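Local atomic coordinates of 3-dehydroquinate dehydratase (Thermus thermophilus, PDB entry 2UYG), a protein that catalyses the trans-dehydration of 3-dehydroquinate to 3-dehydroshikimate, probably through an enolate intermediate, in the shikimate route to chorismate. Residues A[34-37]-A[38-41]; A[59-62]-A[63-67]; A[4-7]-A[8-12]. All coordinates share one frame; numbering follows the deposited sequence.

In the fold
The three contacts belong to one parallel five-stranded sheet and the helices packed on it. Contact 3 lies where strand 2-6 runs out of the sheet into the turn at G7; contact 1 ends helix 26-39, and contact 2 spans the last residues of helix 52-61 and the loop after it. Contacts 2 and 3 touch, V59 CG1 lying 3.7 Å from L5 CD1, whereas contact 1 stays about 6 Å from contact 3 and about 12 Å from contact 2 at the nearest atoms. Contact 3 is closest to the predicted substrate site: the L10 side chain is about 4 Å from those of N73 and L100. Q60 of contact 2 is hydrogen-bonded to N9 of contact 3 in a neighbouring subunit.

Contact 1. Residues A[34-37]-A[38-41]; sequences EAWG and AELG
A38 reaches back one helical turn to E34: its N donates to E34 O over 3.0 Å, and its CB lies 3.2 Å from that same E34 O, so amide and methyl both meet one carbonyl. G37, the buried residue of this turn, has no side chain. The next backbone bond is shorter, E39 N to A35 O at 2.7 Å, and similarly straight. After it the series weakens: L40 N to W36 O is a weak bond with an uncertain donor position, and L40 is the first residue to leave helical backbone angles.

W36 and E39 run side by side. E39 OE2 arrives at the indole edge, in the ring plane and 3.8 Å from W36 CD1, with carboxylate and ring planes 73° apart. A first torsion of 33° sets E39 CG between its backbone N and carbonyl carbon, and leaves CG 3.5 Å from W36 O. Both side chains also touch K132 of helix 129-140, while W36 packs on L135 and L40 on A139 of that helix.

G41 has phi 86°, and its N donates to A38 O at 3.1 Å; the amide of the residue after G41 turns back to G37 O, the longer-range of the two pairings that define the motif. This is a Schellman motif with G41 as C-prime, ending the helix of the beta-alpha-beta unit 2-6, 26-39, 44-48 in this flavodoxin-like fold.

Contact 2. Residues A[59-62]-A[63-67]; sequences VQQA and HQEGF
H63 turns its imidazole back along the chain with chi1 at 70°, CG lodged between backbone N and carbonyl carbon, which brings H63 CD2 to 3.3 Å from Q60 O, near the ring plane and at its edge. F67 places its CG opposite the carbonyl carbon (chi1 -67°); its ring edge then meets A62, with F67 CD2 3.3 Å from A62 O. The same A62 O accepts F67 N at 3.3 Å, so one carbonyl meets both backbone and ring of F67, and A62 CB packs loosely against the ring as well.

Between these two, the chain leaves helix 52-61 through a type I beta turn from H63 to G66, closed by G66 N to H63 O at 3.1 Å, and heads for strand 69-73. E65 N bonds Q61 O at 3.3 Å, the N-H...O angle being 152°, while the extended E65 side chain crosses Q61 at about a right angle, with OE2 3.7 Å from Q61 CB. A water accepts from H63 N at 2.7 Å and lies within hydrogen-bonding distance of V59 O, to which it can donate. Toward the sheet, A62 and F67 both pack on L3; Q60 carries its amide across the subunit interface, hydrogen-bonded to N9, N11 and N50 of a neighbouring subunit.

Contact 3. Residues A[4-7]-A[8-12]; sequences ILNG and PNLNL
This is a buried local turn contact, where the chain leaves the C-terminal end of strand 2-6 and L10 folds back over G7 and N6. Its one backbone bond across the turn is weak, L10 N to G7 O at 3.4 Å, though nearly straight at 162°. L10 has its CG opposite the carbonyl carbon (chi1 -69°), which brings CD1 to 3.6 Å from G7 O and 3.9 Å from N6 CB, the N6 and L10 side chains crossing at about a right angle.

Residues G7 to L10 form a type II beta turn, with P8 at its second position and N9, of positive phi (64°), at its third. A 3-10 segment begins at L10, the last residue of the turn, and L12 N donates to N9 O at 3.1 Å. Replacing P8 by an alanine would remove the ring that fixes phi, and the turn would probably be freer to shift, with a gap opened against N50 and L77 of its own chain and A83 of a neighbouring subunit.

G7 O also accepts a hydrogen bond from Q48 NE2, and N9 N donates to N50 OD1. The N9 side chain is hydrogen-bonded to Q60 and to A83 O of the neighbouring subunit, while that of L10 packs on N73 and L100, predicted substrate-binding residues, about 4 Å from a bound glycerol, probably from the crystallisation liquor.

Contact 1. Residues A[34-37]-A[38-41]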
loop_
_atom_site.group_PDB
_atom_site.type_symbol
_atom_site.label_atom_id
_atom_site.label_comp_id
_atom_site.label_asym_id
_atom_site.label_seq_id
_atom_site.Cartn_x
_atom_site.Cartn_y
_atom_site.Cartn_z
ATOM N N GLU A 34 13.991 -42.220 -3.008
ATOM C CA GLU A 34 14.683 -43.326 -3.723
ATOM C C GLU A 34 13.698 -44.448 -4.098
ATOM O O GLU A 34 13.719 -44.938 -5.216
ATOM C CB GLU A 34 15.863 -43.923 -2.893
ATOM C CG GLU A 34 15.855 -45.483 -2.658
ATOM C CD GLU A 34 15.855 -45.962 -1.169
ATOM O OE1 GLU A 34 16.973 -46.052 -0.541
ATOM O OE2 GLU A 34 14.762 -46.297 -0.615
ATOM N N ALA A 35 12.841 -44.855 -3.172
ATOM C CA ALA A 35 11.987 -45.989 -3.435
ATOM C C ALA A 35 10.896 -45.565 -4.440
ATOM O O ALA A 35 10.522 -46.327 -5.347
ATOM C CB ALA A 35 11.383 -46.531 -2.094
ATOM N N TRP A 36 10.416 -44.327 -4.346
ATOM C CA TRP A 36 9.400 -43.855 -5.285
ATOM C C TRP A 36 9.954 -43.743 -6.688
ATOM O O TRP A 36 9.304 -44.084 -7.701
ATOM C CB TRP A 36 8.856 -42.494 -4.847
ATOM C CG TRP A 36 7.930 -42.561 -3.687
ATOM C CD1 TRP A 36 7.022 -43.563 -3.413
ATOM C CD2 TRP A 36 7.824 -41.626 -2.608
ATOM N NE1 TRP A 36 6.369 -43.296 -2.234
ATOM C CE2 TRP A 36 6.825 -42.124 -1.712
ATOM C CE3 TRP A 36 8.431 -40.385 -2.317
ATOM C CZ2 TRP A 36 6.435 -41.444 -0.543
ATOM C CZ3 TRP A 36 8.050 -39.710 -1.134
ATOM C CH2 TRP A 36 7.079 -40.264 -0.256
ATOM N N GLY A 37 11.161 -43.219 -6.786
ATOM C CA GLY A 37 11.773 -43.075 -8.092
ATOM C C GLY A 37 11.888 -44.478 -8.685
ATOM O O GLY A 37 11.435 -44.701 -9.805
ATOM N N ALA A 38 12.460 -45.385 -7.899
ATOM C CA ALA A 38 12.769 -46.722 -8.313
ATOM C C ALA A 38 11.510 -47.476 -8.640
ATOM O O ALA A 38 11.477 -48.105 -9.705
ATOM C CB ALA A 38 13.559 -47.472 -7.223
ATOM N N GLU A 39 10.439 -47.456 -7.821
ATOM C CA GLU A 39 9.349 -48.314 -8.281
ATOM C C GLU A 39 9.246 -47.904 -9.696
ATOM O O GLU A 39 9.552 -48.679 -10.601
ATOM C CB GLU A 39 7.969 -48.254 -7.595
ATOM C CG GLU A 39 7.498 -46.963 -7.042
ATOM C CD GLU A 39 6.761 -47.174 -5.754
ATOM O OE1 GLU A 39 7.174 -48.030 -4.942
ATOM O OE2 GLU A 39 5.771 -46.473 -5.549
ATOM N N LEU A 40 9.108 -46.613 -9.857
ATOM C CA LEU A 40 8.850 -45.956 -11.141
ATOM C C LEU A 40 9.943 -45.682 -12.229
ATOM O O LEU A 40 9.665 -45.047 -13.235
ATOM C CB LEU A 40 8.194 -44.693 -10.712
ATOM C CG LEU A 40 8.017 -43.462 -11.504
ATOM C CD1 LEU A 40 7.443 -43.811 -12.889
ATOM C CD2 LEU A 40 7.063 -42.675 -10.620
ATOM N N GLY A 41 11.143 -46.211 -12.094
ATOM C CA GLY A 41 12.070 -46.255 -13.237
ATOM C C GLY A 41 12.858 -44.976 -13.355
ATOM O O GLY A 41 13.366 -44.644 -14.416
#

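Contact 2. Residues A[59-62]-A[63-67]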
loop_
_atom_site.group_PDB
_atom_site.type_symbol
_atom_site.label_atom_id
_atom_site.label_comp_id
_atom_site.label_asym_id
_atom_site.label_seq_id
_atom_site.Cartn_x
_atom_site.Cartn_y
_atom_site.Cartn_z
ATOM N N VAL A 59 21.672 -26.135 -8.688
ATOM C CA VAL A 59 20.742 -26.059 -9.794
ATOM C C VAL A 59 21.503 -25.752 -11.056
ATOM O O VAL A 59 21.265 -26.405 -12.089
ATOM C CB VAL A 59 19.358 -25.237 -9.587
ATOM C CG1 VAL A 59 18.900 -25.123 -8.172
ATOM C CG2 VAL A 59 19.313 -24.048 -10.398
ATOM N N GLN A 60 22.516 -24.886 -10.959
ATOM C CA GLN A 60 23.222 -24.434 -12.175
ATOM C C GLN A 60 23.909 -25.587 -12.908
ATOM O O GLN A 60 23.808 -25.698 -14.175
ATOM C CB GLN A 60 24.280 -23.367 -11.850
ATOM C CG GLN A 60 23.823 -21.970 -11.569
ATOM C CD GLN A 60 24.985 -21.064 -11.071
ATOM O OE1 GLN A 60 26.104 -21.513 -10.872
ATOM N NE2 GLN A 60 24.698 -19.837 -10.856
ATOM N N GLN A 61 24.624 -26.415 -12.155
ATOM C CA GLN A 61 25.563 -27.427 -12.743
ATOM C C GLN A 61 24.707 -28.715 -13.038
ATOM O O GLN A 61 25.178 -29.603 -13.682
ATOM C CB GLN A 61 26.765 -27.716 -11.727
ATOM C CG GLN A 61 28.352 -28.025 -12.195
ATOM C CD GLN A 61 29.310 -26.702 -12.193
ATOM O OE1 GLN A 61 29.168 -25.810 -13.056
ATOM N NE2 GLN A 61 30.216 -26.591 -11.202
ATOM N N ALA A 62 23.467 -28.847 -12.560
ATOM C CA ALA A 62 22.732 -30.118 -12.681
ATOM C C ALA A 62 22.675 -30.801 -14.085
ATOM O O ALA A 62 22.873 -32.033 -14.210
ATOM C CB ALA A 62 21.349 -30.013 -12.111
ATOM N N HIS A 63 22.441 -30.031 -15.130
ATOM C CA HIS A 63 22.361 -30.554 -16.479
ATOM C C HIS A 63 23.722 -31.099 -16.951
ATOM O O HIS A 63 23.740 -32.023 -17.698
ATOM C CB HIS A 63 21.862 -29.526 -17.498
ATOM C CG HIS A 63 22.837 -28.417 -17.771
ATOM N ND1 HIS A 63 23.643 -28.396 -18.901
ATOM C CD2 HIS A 63 23.180 -27.325 -17.030
ATOM C CE1 HIS A 63 24.393 -27.298 -18.860
ATOM N NE2 HIS A 63 24.091 -26.610 -17.764
ATOM N N GLN A 64 24.819 -30.492 -16.512
ATOM C CA GLN A 64 26.193 -30.900 -16.852
ATOM C C GLN A 64 26.565 -32.220 -16.176
ATOM O O GLN A 64 27.404 -32.988 -16.683
ATOM C CB GLN A 64 27.255 -29.825 -16.428
ATOM C CG GLN A 64 27.537 -28.703 -17.359
ATOM C CD GLN A 64 28.720 -27.796 -16.931
ATOM O OE1 GLN A 64 28.513 -26.817 -16.271
ATOM N NE2 GLN A 64 29.944 -28.149 -17.331
ATOM N N GLU A 65 25.963 -32.481 -15.025
ATOM C CA GLU A 65 26.064 -33.796 -14.398
ATOM C C GLU A 65 25.210 -34.861 -15.022
ATOM O O GLU A 65 25.241 -35.970 -14.543
ATOM C CB GLU A 65 25.709 -33.705 -12.924
ATOM C CG GLU A 65 26.886 -33.250 -12.055
ATOM C CD GLU A 65 26.514 -32.472 -10.781
ATOM O OE1 GLU A 65 25.984 -33.003 -9.823
ATOM O OE2 GLU A 65 26.798 -31.265 -10.729
ATOM N N GLY A 66 24.414 -34.561 -16.064
ATOM C CA GLY A 66 23.537 -35.571 -16.659
ATOM C C GLY A 66 22.090 -35.709 -16.171
ATOM O O GLY A 66 21.323 -36.498 -16.727
ATOM N N PHE A 67 21.698 -34.966 -15.129
ATOM C CA PHE A 67 20.290 -34.939 -14.681
ATOM C C PHE A 67 19.332 -34.399 -15.739
ATOM O O PHE A 67 19.716 -33.581 -16.554
ATOM C CB PHE A 67 20.203 -34.091 -13.409
ATOM C CG PHE A 67 20.909 -34.718 -12.257
ATOM C CD1 PHE A 67 20.427 -35.885 -11.723
ATOM C CD2 PHE A 67 22.128 -34.223 -11.819
ATOM C CE1 PHE A 67 21.074 -36.503 -10.686
ATOM C CE2 PHE A 67 22.813 -34.821 -10.804
ATOM C CZ PHE A 67 22.294 -35.960 -10.231
HETATM O O HOH W 1 21.104 -27.661 -14.754
#

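Contact 3. Residues A[4-7]-A[8-12]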
loop_
_atom_site.group_PDB
_atom_site.type_symbol
_atom_site.label_atom_id
_atom_site.label_comp_id
_atom_site.label_asym_id
_atom_site.label_seq_id
_atom_site.Cartn_x
_atom_site.Cartn_y
_atom_site.Cartn_z
ATOM N N ILE A 4 16.972 -33.893 -6.594
ATOM C CA ILE A 4 16.039 -33.413 -5.587
ATOM C C ILE A 4 16.878 -32.557 -4.642
ATOM O O ILE A 4 17.779 -33.055 -4.075
ATOM C CB ILE A 4 15.400 -34.575 -4.760
ATOM C CG1 ILE A 4 14.705 -35.562 -5.702
ATOM C CG2 ILE A 4 14.404 -34.058 -3.733
ATOM C CD1 ILE A 4 14.025 -36.674 -4.969
ATOM N N LEU A 5 16.620 -31.260 -4.578
ATOM C CA LEU A 5 17.457 -30.302 -3.850
ATOM C C LEU A 5 16.619 -29.638 -2.859
ATOM O O LEU A 5 15.528 -29.210 -3.223
ATOM C CB LEU A 5 17.977 -29.200 -4.746
ATOM C CG LEU A 5 18.773 -29.707 -5.915
ATOM C CD1 LEU A 5 19.261 -28.555 -6.811
ATOM C CD2 LEU A 5 19.877 -30.566 -5.451
ATOM N N ASN A 6 17.188 -29.446 -1.657
ATOM C CA ASN A 6 16.524 -28.956 -0.484
ATOM C C ASN A 6 17.348 -27.851 0.175
ATOM O O ASN A 6 18.540 -28.007 0.327
ATOM C CB ASN A 6 16.340 -30.071 0.514
ATOM C CG ASN A 6 15.573 -31.198 -0.033
ATOM O OD1 ASN A 6 16.163 -32.223 -0.437
ATOM N ND2 ASN A 6 14.228 -31.073 -0.023
ATOM N N GLY A 7 16.641 -26.774 0.617
ATOM C CA GLY A 7 17.166 -25.563 1.147
ATOM C C GLY A 7 17.277 -25.672 2.677
ATOM O O GLY A 7 17.096 -26.745 3.342
ATOM N N PRO A 8 17.578 -24.512 3.244
ATOM C CA PRO A 8 17.846 -24.387 4.662
ATOM C C PRO A 8 16.833 -24.981 5.578
ATOM O O PRO A 8 15.615 -25.163 5.271
ATOM C CB PRO A 8 17.998 -22.928 4.843
ATOM C CG PRO A 8 17.656 -22.306 3.524
ATOM C CD PRO A 8 17.731 -23.278 2.529
ATOM N N ASN A 9 17.373 -25.376 6.731
ATOM C CA ASN A 9 16.610 -25.983 7.811
ATOM C C ASN A 9 15.924 -27.355 7.547
ATOM O O ASN A 9 15.371 -28.003 8.459
ATOM C CB ASN A 9 15.594 -24.981 8.350
ATOM C CG ASN A 9 16.244 -23.703 8.732
ATOM O OD1 ASN A 9 17.117 -23.650 9.671
ATOM N ND2 ASN A 9 15.874 -22.633 8.006
ATOM N N LEU A 10 15.875 -27.796 6.322
ATOM C CA LEU A 10 15.175 -29.073 6.151
ATOM C C LEU A 10 15.994 -30.238 6.718
ATOM O O LEU A 10 15.449 -31.335 6.897
ATOM C CB LEU A 10 14.750 -29.284 4.707
ATOM C CG LEU A 10 13.629 -28.334 4.203
ATOM C CD1 LEU A 10 13.861 -28.137 2.761
ATOM C CD2 LEU A 10 12.192 -29.021 4.363
ATOM N N ASN A 11 17.281 -30.027 6.987
ATOM C CA ASN A 11 18.071 -31.034 7.741
ATOM C C ASN A 11 17.506 -31.384 9.054
ATOM O O ASN A 11 17.792 -32.477 9.575
ATOM C CB ASN A 11 19.564 -30.659 7.886
ATOM C CG ASN A 11 19.770 -29.229 8.403
ATOM O OD1 ASN A 11 19.077 -28.333 7.979
ATOM N ND2 ASN A 11 20.678 -29.039 9.333
ATOM N N LEU A 12 16.675 -30.508 9.652
ATOM C CA LEU A 12 16.172 -30.746 11.010
ATOM C C LEU A 12 14.741 -31.335 11.070
ATOM O O LEU A 12 14.139 -31.380 12.142
ATOM C CB LEU A 12 16.268 -29.509 11.872
ATOM C CG LEU A 12 17.612 -28.807 12.053
ATOM C CD1 LEU A 12 17.415 -27.619 13.052
ATOM C CD2 LEU A 12 18.812 -29.732 12.425
#